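Local coordinates for putative HpcE protein (PDB 6V77) that is of unestablished function but belongs to the fumarylacetoacetate hydrolase family and carries a zinc ion bound by acidic side chains, at residues D7-L12 with V18-K23. Sequence-based numbering, arbitrary orientation.
Sequences DGRIHL and VVDVAK. With SO4 (sulfate ion), chain P.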
ATOM      1  N   ASP B   7     -11.290 -17.067  11.362  1.00 28.52           N
ATOM      2  CA  ASP B   7     -12.149 -17.152  10.182  1.00 35.00           C
ATOM      3  C   ASP B   7     -12.709 -15.779   9.807  1.00 30.73           C
ATOM      4  O   ASP B   7     -13.884 -15.637   9.469  1.00 33.70           O
ATOM      5  CB  ASP B   7     -13.278 -18.158  10.399  1.00 30.65           C
ATOM      6  CG  ASP B   7     -12.783 -19.583  10.446  1.00 35.53           C
ATOM      7  OD1 ASP B   7     -11.701 -19.870   9.876  1.00 37.10           O
ATOM      8  OD2 ASP B   7     -13.494 -20.428  11.035  1.00 39.18           O
ATOM      9  N   GLY B   8     -11.860 -14.757   9.873  1.00 29.42           N
ATOM     10  CA  GLY B   8     -12.258 -13.413   9.473  1.00 28.11           C
ATOM     11  C   GLY B   8     -13.045 -12.611  10.486  1.00 29.59           C
ATOM     12  O   GLY B   8     -13.379 -11.444  10.201  1.00 32.05           O
ATOM     13  N   ARG B   9     -13.353 -13.174  11.652  1.00 29.26           N
ATOM     14  CA  ARG B   9     -14.122 -12.496  12.695  1.00 26.01           C
ATOM     15  C   ARG B   9     -13.223 -12.184  13.882  1.00 25.82           C
ATOM     16  O   ARG B   9     -12.532 -13.079  14.392  1.00 26.88           O
ATOM     17  CB  ARG B   9     -15.281 -13.371  13.169  1.00 25.12           C
ATOM     18  CG  ARG B   9     -16.265 -13.731  12.078  1.00 26.49           C
ATOM     19  CD  ARG B   9     -17.404 -14.544  12.646  1.00 35.17           C
ATOM     20  NE  ARG B   9     -18.180 -13.772  13.612  1.00 30.86           N
ATOM     21  CZ  ARG B   9     -19.182 -12.969  13.270  1.00 32.36           C
ATOM     22  NH1 ARG B   9     -19.851 -12.292  14.201  1.00 31.61           N
ATOM     23  NH2 ARG B   9     -19.511 -12.834  11.992  1.00 29.35           N
ATOM     24  N   ILE B  10     -13.243 -10.941  14.342  1.00 23.97           N
ATOM     25  CA  ILE B  10     -12.315 -10.560  15.405  1.00 22.41           C
ATOM     26  C   ILE B  10     -12.856 -11.033  16.746  1.00 24.63           C
ATOM     27  O   ILE B  10     -14.056 -10.920  17.036  1.00 24.92           O
ATOM     28  CB  ILE B  10     -12.030  -9.044  15.374  1.00 22.98           C
ATOM     29  CG1 ILE B  10     -10.847  -8.704  16.291  1.00 25.28           C
ATOM     30  CG2 ILE B  10     -13.277  -8.211  15.740  1.00 23.79           C
ATOM     31  CD1 ILE B  10      -9.488  -9.337  15.869  1.00 26.36           C
ATOM     32  N   HIS B  11     -11.970 -11.613  17.555  1.00 22.73           N
ATOM     33  CA  HIS B  11     -12.313 -12.143  18.861  1.00 23.41           C
ATOM     34  C   HIS B  11     -11.435 -11.525  19.934  1.00 29.82           C
ATOM     35  O   HIS B  11     -10.276 -11.179  19.690  1.00 26.07           O
ATOM     36  CB  HIS B  11     -12.114 -13.668  18.930  1.00 24.43           C
ATOM     37  CG  HIS B  11     -13.176 -14.457  18.229  1.00 27.67           C
ATOM     38  ND1 HIS B  11     -13.393 -14.374  16.873  1.00 27.62           N
ATOM     39  CD2 HIS B  11     -14.059 -15.370  18.700  1.00 28.40           C
ATOM     40  CE1 HIS B  11     -14.379 -15.190  16.537  1.00 27.92           C
ATOM     41  NE2 HIS B  11     -14.802 -15.804  17.630  1.00 30.65           N
ATOM     42  N   LEU B  12     -11.996 -11.442  21.137  1.00 21.68           N
ATOM     43  CA  LEU B  12     -11.268 -11.037  22.327  1.00 28.21           C
ATOM     44  C   LEU B  12     -10.782 -12.293  23.037  1.00 33.12           C
ATOM     45  O   LEU B  12     -11.541 -13.256  23.179  1.00 28.59           O
ATOM     46  CB  LEU B  12     -12.185 -10.200  23.232  1.00 31.40           C
ATOM     47  CG  LEU B  12     -11.644  -9.490  24.473  1.00 45.23           C
ATOM     48  CD1 LEU B  12     -10.535  -8.515  24.127  1.00 35.60           C
ATOM     49  CD2 LEU B  12     -12.783  -8.768  25.175  1.00 47.65           C
ATOM     50  N   VAL B  18     -11.884 -17.695  23.790  1.00 28.52           N
ATOM     51  CA  VAL B  18     -12.128 -16.444  23.069  1.00 26.41           C
ATOM     52  C   VAL B  18     -13.612 -16.107  23.047  1.00 32.06           C
ATOM     53  O   VAL B  18     -14.475 -16.951  23.290  1.00 31.71           O
ATOM     54  CB  VAL B  18     -11.607 -16.462  21.610  1.00 34.89           C
ATOM     55  CG1 VAL B  18     -10.084 -16.472  21.576  1.00 37.17           C
ATOM     56  CG2 VAL B  18     -12.191 -17.642  20.833  1.00 31.94           C
ATOM     57  N   VAL B  19     -13.893 -14.846  22.722  1.00 28.29           N
ATOM     58  CA  VAL B  19     -15.248 -14.318  22.631  1.00 27.90           C
ATOM     59  C   VAL B  19     -15.381 -13.537  21.330  1.00 28.69           C
ATOM     60  O   VAL B  19     -14.565 -12.656  21.046  1.00 26.72           O
ATOM     61  CB  VAL B  19     -15.583 -13.417  23.833  1.00 25.26           C
ATOM     62  CG1 VAL B  19     -16.830 -12.601  23.546  1.00 32.79           C
ATOM     63  CG2 VAL B  19     -15.751 -14.282  25.097  1.00 29.27           C
ATOM     64  N   ASP B  20     -16.419 -13.848  20.552  1.00 25.57           N
ATOM     65  CA  ASP B  20     -16.674 -13.156  19.297  1.00 26.28           C
ATOM     66  C   ASP B  20     -17.138 -11.737  19.605  1.00 29.38           C
ATOM     67  O   ASP B  20     -18.146 -11.554  20.289  1.00 26.08           O
ATOM     68  CB  ASP B  20     -17.738 -13.910  18.503  1.00 27.58           C
ATOM     69  CG  ASP B  20     -17.995 -13.299  17.129  1.00 28.47           C
ATOM     70  OD1 ASP B  20     -17.454 -13.806  16.134  1.00 35.95           O
ATOM     71  OD2 ASP B  20     -18.740 -12.305  17.038  1.00 30.72           O
ATOM     72  N   VAL B  21     -16.413 -10.733  19.102  1.00 25.37           N
ATOM     73  CA  VAL B  21     -16.686  -9.355  19.514  1.00 26.88           C
ATOM     74  C   VAL B  21     -18.043  -8.887  18.999  1.00 29.56           C
ATOM     75  O   VAL B  21     -18.803  -8.230  19.725  1.00 27.32           O
ATOM     76  CB  VAL B  21     -15.557  -8.417  19.052  1.00 23.69           C
ATOM     77  CG1 VAL B  21     -15.982  -6.939  19.210  1.00 25.62           C
ATOM     78  CG2 VAL B  21     -14.286  -8.711  19.841  1.00 24.55           C
ATOM     79  N   ALA B  22     -18.362  -9.194  17.741  1.00 26.57           N
ATOM     80  CA  ALA B  22     -19.597  -8.672  17.162  1.00 27.74           C
ATOM     81  C   ALA B  22     -20.816  -9.241  17.872  1.00 33.59           C
ATOM     82  O   ALA B  22     -21.762  -8.505  18.176  1.00 32.13           O
ATOM     83  CB  ALA B  22     -19.653  -8.971  15.665  1.00 28.15           C
ATOM     84  N   LYS B  23     -20.810 -10.552  18.158  1.00 31.55           N
ATOM     85  CA  LYS B  23     -21.916 -11.139  18.911  1.00 31.40           C
ATOM     86  C   LYS B  23     -21.979 -10.573  20.325  1.00 30.64           C
ATOM     87  O   LYS B  23     -23.061 -10.243  20.823  1.00 33.05           O
ATOM     88  CB  LYS B  23     -21.789 -12.664  18.955  1.00 33.50           C
ATOM     89  CG  LYS B  23     -21.859 -13.339  17.600  1.00 38.71           C
ATOM     90  CD  LYS B  23     -21.861 -14.860  17.732  1.00 42.73           C
ATOM     91  CE  LYS B  23     -21.760 -15.527  16.371  1.00 52.47           C
ATOM     92  NZ  LYS B  23     -21.445 -16.984  16.490  1.00 57.37           N
TER
HETATM   93  S   SO4 P 306     -22.558 -10.481  12.119  0.82101.40           S
HETATM   94  O1  SO4 P 306     -22.355 -10.951  13.489  0.82 98.83           O
HETATM   95  O2  SO4 P 306     -22.107 -11.506  11.183  0.82102.13           O
HETATM   96  O3  SO4 P 306     -21.808  -9.251  11.884  0.82 96.63           O
HETATM   97  O4  SO4 P 306     -23.978 -10.211  11.917  0.82109.05           O
HETATM   98  O   HOH W   1     -16.530 -10.477  15.834  1.00 26.10           O
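Arg9 reaches over from its strand to the carboxylate of Asp20, which stands at the start of the helix 21-24. Followed outward, Arg9 CB already lies 3.7 Å from Asp20 OD1 and CD keeps to the same oxygen. The chain then bends at chi3 (64°), turning the guanidinium side-on: NE donates to Asp20 OD1 at 2.6 Å, almost straight, and NH1 to OD2 at 3.0 Å. Both oxygens are met on their syn sides, the two planes only 17° apart. Beyond the salt bridge, NH1 and NH2 each give a hydrogen bond to a sulfate ion, probably from the crystallisation liquor, while Ala22 CB and Lys23 CG touch NH1 obliquely. Asp20 OD2 also accepts from Lys23 N (2.9 Å): Asp20 is the N-cap residue, and its carboxylate serves as cap and salt-bridge partner at once; the arginine probably stabilises its negative charge. Strands 9-14 and 17-20 form an antiparallel beta hairpin near the N terminus, with strand 2-6 pairing with 9-14 as well. Leu12 and Val19 are a hydrogen-bonded pair, N to O both ways; His11 and Asp20 are the next, non-hydrogen-bonded pair. There Asp20 CA sits over one face of the His11 ring, 3.7 Å from its centroid, a CH-pi contact, and His11 ND1 donates back to Arg9 O, helping to fix the ring's rotation. Ile10 O takes Val21 N at 3.1 Å and a water that itself accepts from Ala22 N, so a direct bond and a water tie the first helical turn to the strand. On the buried side Ile10 CG2 lies against Val21 CB, and Leu36 of helix 33-38 packs on both residues.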